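Local coordinates for antigen MTB48, Mycobacterial protein (Mycobacterium smegmatis, PDB 4WJ1) that is exported through the ESX-1 type VII secretion system and is probably involved in DNA conjugation, at least in the recipient strain, at residues Lys48-Ala53 against Leu154-Phe159; Glu28-Ala33 against Asp161-Tyr166. All coordinates share one frame; numbering follows the deposited sequence.

Overall arrangement
From the N terminus, helix 12-22 leads into the loop that holds 28-33, the PE-family side of contact 2. The chain then enters the long helix 40-96, which carries 48-53 of contact 1. A further 100 residues pass before helix 154-178, where 154-159 completes contact 1 and 161-166, just beyond it, completes contact 2. Contact 1 therefore closes the inner loop and contact 2 the outer one, with no crossing. Both join PE-family sequence to the PPE-family helix 154-178 of this helical protein. Their centres lie about 9 Å apart, and they meet where Ala53 CB packs 3.7 Å from Trp163 CZ2 and Ala33 packs on Phe159.

Contact 1. Residues Lys48-Ala53 against Leu154-Phe159; sequences KLMASA and LSMKYF
Phe159 holds CG anti to its backbone N (chi1 166°), which sends the ring across toward helix 40-96, while Met50, with CG beside its own N, bends again at chi2 and chi3 so that its methyl turns onto that ring. This is a helix-helix interface between the PE-family and PPE-family parts of a PE-PPE-like helical bundle, and it includes a Met-aromatic contact. The axes of 48-53 and 154-159 cross at 31° and come no closer than 12.7 Å, so long side chains must span the gap. Met50, a selenomethionine, places CE 3.7 Å from the Phe159 ring centroid and 23° off the ring normal, a CH-pi contact over one face, displaced toward the rim near CZ. Met50 SE stands oblique to the Phe159 ring, 4.8 Å from its centroid. Ala53 CB meets the edge of the Phe159 ring, 3.9 Å from Phe159 CE2, so one face and the edge are touched by residues three apart on one helix. Met156, also a selenomethionine and likewise folded at chi2 and chi3, lies beside this group with SE 3.8 Å from Met50 CE. Beyond it, helix 187-230 contributes Leu213 and Phe220 against Leu49, and Val221 against Met156, making a three-helix apolar junction. Leu49 crosses Met156 obliquely, and the two meet tip to tip, Leu49 CD1 to Met156 CE, at 3.6 Å.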
loop_
_atom_site.group_PDB
_atom_site.type_symbol
_atom_site.label_atom_id
_atom_site.label_comp_id
_atom_site.label_asym_id
_atom_site.label_seq_id
_atom_site.Cartn_x
_atom_site.Cartn_y
_atom_site.Cartn_z
ATOM N N LYS A 48 12.218 1.334 9.218
ATOM C CA LYS A 48 12.122 1.388 7.755
ATOM C C LYS A 48 10.851 0.706 7.284
ATOM O O LYS A 48 10.078 1.284 6.524
ATOM C CB LYS A 48 13.346 0.741 7.096
ATOM C CG LYS A 48 14.616 1.549 7.301
ATOM C CD LYS A 48 15.796 1.030 6.504
ATOM C CE LYS A 48 17.019 1.908 6.748
ATOM N NZ LYS A 48 18.190 1.502 5.928
ATOM N N LEU A 49 10.623 -0.520 7.746
ATOM C CA LEU A 49 9.429 -1.244 7.352
ATOM C C LEU A 49 8.169 -0.504 7.765
ATOM O O LEU A 49 7.196 -0.487 7.024
ATOM C CB LEU A 49 9.418 -2.644 7.944
ATOM C CG LEU A 49 10.456 -3.582 7.346
ATOM C CD1 LEU A 49 10.566 -4.863 8.186
ATOM C CD2 LEU A 49 10.110 -3.908 5.911
HETATM N N MSE A 50 8.180 0.103 8.947
HETATM C CA MSE A 50 7.013 0.842 9.400
HETATM C C MSE A 50 6.789 2.059 8.494
HETATM O O MSE A 50 5.654 2.432 8.200
HETATM C CB MSE A 50 7.174 1.285 10.856
HETATM C CG MSE A 50 7.199 0.160 11.880
HETATM SE SE MSE A 50 5.760 -1.169 11.691
HETATM C CE MSE A 50 6.807 -2.491 10.702
ATOM N N ALA A 51 7.878 2.670 8.054
ATOM C CA ALA A 51 7.783 3.873 7.240
ATOM C C ALA A 51 7.190 3.524 5.876
ATOM O O ALA A 51 6.331 4.228 5.365
ATOM C CB ALA A 51 9.142 4.533 7.086
ATOM N N SER A 52 7.639 2.413 5.308
ATOM C CA SER A 52 7.070 1.915 4.072
ATOM C C SER A 52 5.586 1.603 4.236
ATOM O O SER A 52 4.784 1.981 3.391
ATOM C CB SER A 52 7.827 0.677 3.601
ATOM O OG SER A 52 9.131 1.034 3.147
ATOM N N ALA A 53 5.224 0.928 5.325
ATOM C CA ALA A 53 3.833 0.579 5.570
ATOM C C ALA A 53 2.971 1.838 5.636
ATOM O O ALA A 53 1.889 1.888 5.063
ATOM C CB ALA A 53 3.690 -0.229 6.862
ATOM N N LEU A 154 7.246 -12.591 16.479
ATOM C CA LEU A 154 5.881 -12.944 16.106
ATOM C C LEU A 154 5.073 -11.770 15.585
ATOM O O LEU A 154 4.249 -11.947 14.688
ATOM C CB LEU A 154 5.152 -13.565 17.296
ATOM C CG LEU A 154 5.773 -14.868 17.790
ATOM C CD1 LEU A 154 5.044 -15.366 19.031
ATOM C CD2 LEU A 154 5.723 -15.893 16.671
ATOM N N SER A 155 5.275 -10.589 16.172
ATOM C CA SER A 155 4.563 -9.394 15.722
ATOM C C SER A 155 4.938 -9.082 14.274
ATOM O O SER A 155 4.071 -8.972 13.405
ATOM C CB SER A 155 4.867 -8.193 16.618
ATOM O OG SER A 155 4.137 -7.050 16.188
HETATM N N MSE A 156 6.241 -8.983 14.028
HETATM C CA MSE A 156 6.761 -8.743 12.697
HETATM C C MSE A 156 6.317 -9.816 11.720
HETATM O O MSE A 156 5.956 -9.513 10.583
HETATM C CB MSE A 156 8.287 -8.639 12.733
HETATM C CG MSE A 156 8.759 -7.296 13.279
HETATM SE SE MSE A 156 7.989 -5.768 12.309
HETATM C CE MSE A 156 8.292 -6.354 10.500
ATOM N N LYS A 157 6.296 -11.065 12.162
ATOM C CA LYS A 157 5.867 -12.144 11.277
ATOM C C LYS A 157 4.385 -12.017 10.945
ATOM O O LYS A 157 3.973 -12.309 9.834
ATOM C CB LYS A 157 6.171 -13.508 11.891
ATOM C CG LYS A 157 7.643 -13.895 11.758
ATOM C CD LYS A 157 8.036 -15.038 12.680
ATOM C CE LYS A 157 9.484 -15.448 12.437
ATOM N NZ LYS A 157 10.046 -16.237 13.581
ATOM N N TYR A 158 3.582 -11.553 11.891
ATOM C CA TYR A 158 2.169 -11.393 11.606
ATOM C C TYR A 158 1.950 -10.216 10.629
ATOM O O TYR A 158 1.119 -10.277 9.725
ATOM C CB TYR A 158 1.392 -11.173 12.886
ATOM C CG TYR A 158 -0.082 -11.255 12.665
ATOM C CD1 TYR A 158 -0.618 -12.269 11.891
ATOM C CD2 TYR A 158 -0.950 -10.320 13.230
ATOM C CE1 TYR A 158 -1.979 -12.354 11.673
ATOM C CE2 TYR A 158 -2.310 -10.394 13.015
ATOM C CZ TYR A 158 -2.820 -11.420 12.240
ATOM O OH TYR A 158 -4.177 -11.505 12.030
ATOM N N PHE A 159 2.704 -9.148 10.863
ATOM C CA PHE A 159 2.757 -7.980 10.015
ATOM C C PHE A 159 3.087 -8.425 8.603
ATOM O O PHE A 159 2.411 -8.047 7.648
ATOM C CB PHE A 159 3.798 -7.001 10.586
ATOM C CG PHE A 159 4.217 -5.870 9.647
ATOM C CD1 PHE A 159 5.261 -6.041 8.750
ATOM C CD2 PHE A 159 3.624 -4.615 9.740
ATOM C CE1 PHE A 159 5.676 -5.000 7.937
ATOM C CE2 PHE A 159 4.028 -3.571 8.926
ATOM C CZ PHE A 159 5.054 -3.763 8.017
#

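Contact 2. Residues Glu28-Ala33 against Asp161-Tyr166; sequences EGPGDA and DQWRDY
A proline-aromatic CH-pi cluster holds the PE-family loop between helices 12-22 and 40-96 on the PPE-family helix 154-178: Pro30 crosses two of its rings at about a right angle. Pro30 CG sits over the centre of the Trp163 indole, 3.4 Å from the six-membered ring's centroid and 17° off the normal, while CD lies over one face of Tyr166, 3.9 Å from its centroid. Gly29 CA makes a second CH-pi contact on the same Tyr166 face. Beside this cluster, Gly31 N donates to Gln162 OE1 over 3.1 Å, nearly straight (165°), the donor 48° above the amide plane. The extended Gln162 chain also sends NE2 to a water 3.1 Å away, which reaches Asp32 O only weakly. A second water donates to Gly31 O at 2.6 Å and accepts from Trp163 NE1 at 3.0 Å, linking the indole N-H to the loop backbone. Farther out, a hydrogen bond from Tyr166 OH to Pro27 O helps fix the phenol. The loop runs along helix 154-178, with Pro30 CA 5.3 Å from Gln162 CA and Ala33 touching Ser155, Met156 and Phe159, while Trp163 reaches Leu56 and Phe60 of helix 40-96 and Cys210 of helix 187-230.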
loop_
_atom_site.group_PDB
_atom_site.type_symbol
_atom_site.label_atom_id
_atom_site.label_comp_id
_atom_site.label_asym_id
_atom_site.label_seq_id
_atom_site.Cartn_x
_atom_site.Cartn_y
_atom_site.Cartn_z
ATOM N N GLU A 28 -10.310 -2.901 5.229
ATOM C CA GLU A 28 -9.318 -2.395 6.160
ATOM C C GLU A 28 -7.978 -3.095 5.984
ATOM O O GLU A 28 -7.916 -4.320 5.931
ATOM C CB GLU A 28 -9.812 -2.567 7.593
ATOM C CG GLU A 28 -10.501 -1.338 8.157
ATOM C CD GLU A 28 -9.522 -0.212 8.443
ATOM O OE1 GLU A 28 -8.511 -0.471 9.143
ATOM O OE2 GLU A 28 -9.762 0.924 7.963
ATOM N N GLY A 29 -6.909 -2.307 5.899
ATOM C CA GLY A 29 -5.570 -2.828 5.686
ATOM C C GLY A 29 -4.894 -3.441 6.907
ATOM O O GLY A 29 -5.500 -3.614 7.979
ATOM N N PRO A 30 -3.614 -3.799 6.737
ATOM C CA PRO A 30 -2.759 -4.432 7.743
ATOM C C PRO A 30 -2.737 -3.688 9.061
ATOM O O PRO A 30 -2.820 -2.462 9.080
ATOM C CB PRO A 30 -1.380 -4.396 7.093
ATOM C CG PRO A 30 -1.695 -4.522 5.641
ATOM C CD PRO A 30 -2.954 -3.736 5.423
ATOM N N GLY A 31 -2.623 -4.433 10.160
ATOM C CA GLY A 31 -2.445 -3.801 11.445
ATOM C C GLY A 31 -1.036 -3.269 11.603
ATOM O O GLY A 31 -0.273 -3.174 10.659
ATOM N N ASP A 32 -0.688 -2.923 12.828
ATOM C CA ASP A 32 0.623 -2.399 13.127
ATOM C C ASP A 32 1.510 -3.573 13.614
ATOM O O ASP A 32 1.103 -4.735 13.558
ATOM C CB ASP A 32 0.480 -1.292 14.172
ATOM C CG ASP A 32 1.612 -0.310 14.151
ATOM O OD1 ASP A 32 2.636 -0.569 13.479
ATOM O OD2 ASP A 32 1.475 0.722 14.836
ATOM N N ALA A 33 2.713 -3.270 14.086
ATOM C CA ALA A 33 3.641 -4.291 14.540
ATOM C C ALA A 33 4.575 -3.686 15.565
ATOM O O ALA A 33 4.722 -2.463 15.596
ATOM C CB ALA A 33 4.431 -4.849 13.375
ATOM N N ASP A 161 2.725 -11.450 7.302
ATOM C CA ASP A 161 1.594 -12.204 6.780
ATOM C C ASP A 161 0.464 -11.276 6.335
ATOM O O ASP A 161 -0.173 -11.509 5.305
ATOM C CB ASP A 161 1.066 -13.182 7.833
ATOM C CG ASP A 161 2.050 -14.298 8.159
ATOM O OD1 ASP A 161 3.036 -14.482 7.425
ATOM O OD2 ASP A 161 1.820 -15.007 9.156
ATOM N N GLN A 162 0.206 -10.228 7.112
ATOM C CA GLN A 162 -0.916 -9.355 6.810
ATOM C C GLN A 162 -0.717 -8.588 5.504
ATOM O O GLN A 162 -1.648 -8.395 4.735
ATOM C CB GLN A 162 -1.143 -8.365 7.942
ATOM C CG GLN A 162 -1.699 -8.953 9.207
ATOM C CD GLN A 162 -2.053 -7.879 10.185
ATOM O OE1 GLN A 162 -3.202 -7.488 10.273
ATOM N NE2 GLN A 162 -1.057 -7.369 10.916
ATOM N N TRP A 163 0.509 -8.140 5.277
ATOM C CA TRP A 163 0.815 -7.387 4.092
ATOM C C TRP A 163 0.796 -8.313 2.898
ATOM O O TRP A 163 0.194 -7.992 1.867
ATOM C CB TRP A 163 2.151 -6.671 4.231
ATOM C CG TRP A 163 1.954 -5.374 4.926
ATOM C CD1 TRP A 163 2.222 -5.083 6.239
ATOM C CD2 TRP A 163 1.395 -4.181 4.361
ATOM N NE1 TRP A 163 1.885 -3.773 6.516
ATOM C CE2 TRP A 163 1.371 -3.203 5.378
ATOM C CE3 TRP A 163 0.922 -3.841 3.088
ATOM C CZ2 TRP A 163 0.892 -1.920 5.162
ATOM C CZ3 TRP A 163 0.451 -2.568 2.878
ATOM C CH2 TRP A 163 0.438 -1.621 3.905
ATOM N N ARG A 164 1.417 -9.474 3.044
ATOM C CA ARG A 164 1.426 -10.448 1.966
ATOM C C ARG A 164 0.009 -10.749 1.501
ATOM O O ARG A 164 -0.264 -10.829 0.304
ATOM C CB ARG A 164 2.105 -11.734 2.407
ATOM C CG ARG A 164 2.119 -12.826 1.357
ATOM C CD ARG A 164 2.446 -14.164 2.000
ATOM N NE ARG A 164 1.369 -14.570 2.894
ATOM C CZ ARG A 164 1.537 -15.251 4.023
ATOM N NH1 ARG A 164 2.758 -15.616 4.403
ATOM N NH2 ARG A 164 0.482 -15.560 4.773
ATOM N N ASP A 165 -0.903 -10.878 2.452
ATOM C CA ASP A 165 -2.245 -11.312 2.113
ATOM C C ASP A 165 -3.122 -10.196 1.643
ATOM O O ASP A 165 -4.213 -10.438 1.125
ATOM C CB ASP A 165 -2.883 -11.980 3.301
ATOM C CG ASP A 165 -2.233 -13.291 3.623
ATOM O OD1 ASP A 165 -1.638 -13.937 2.735
ATOM O OD2 ASP A 165 -2.331 -13.682 4.772
ATOM N N TYR A 166 -2.646 -8.972 1.818
ATOM C CA TYR A 166 -3.396 -7.811 1.378
ATOM C C TYR A 166 -3.215 -7.606 -0.122
ATOM O O TYR A 166 -4.008 -6.925 -0.762
ATOM C CB TYR A 166 -2.948 -6.573 2.134
ATOM C CG TYR A 166 -3.970 -5.464 2.133
ATOM C CD1 TYR A 166 -5.273 -5.705 2.552
ATOM C CD2 TYR A 166 -3.632 -4.175 1.732
ATOM C CE1 TYR A 166 -6.211 -4.697 2.564
ATOM C CE2 TYR A 166 -4.563 -3.161 1.754
ATOM C CZ TYR A 166 -5.848 -3.429 2.172
ATOM O OH TYR A 166 -6.784 -2.432 2.207
HETATM O O HOH W 1 0.942 -2.013 8.730
HETATM O O HOH W 2 -1.796 -6.475 13.842
#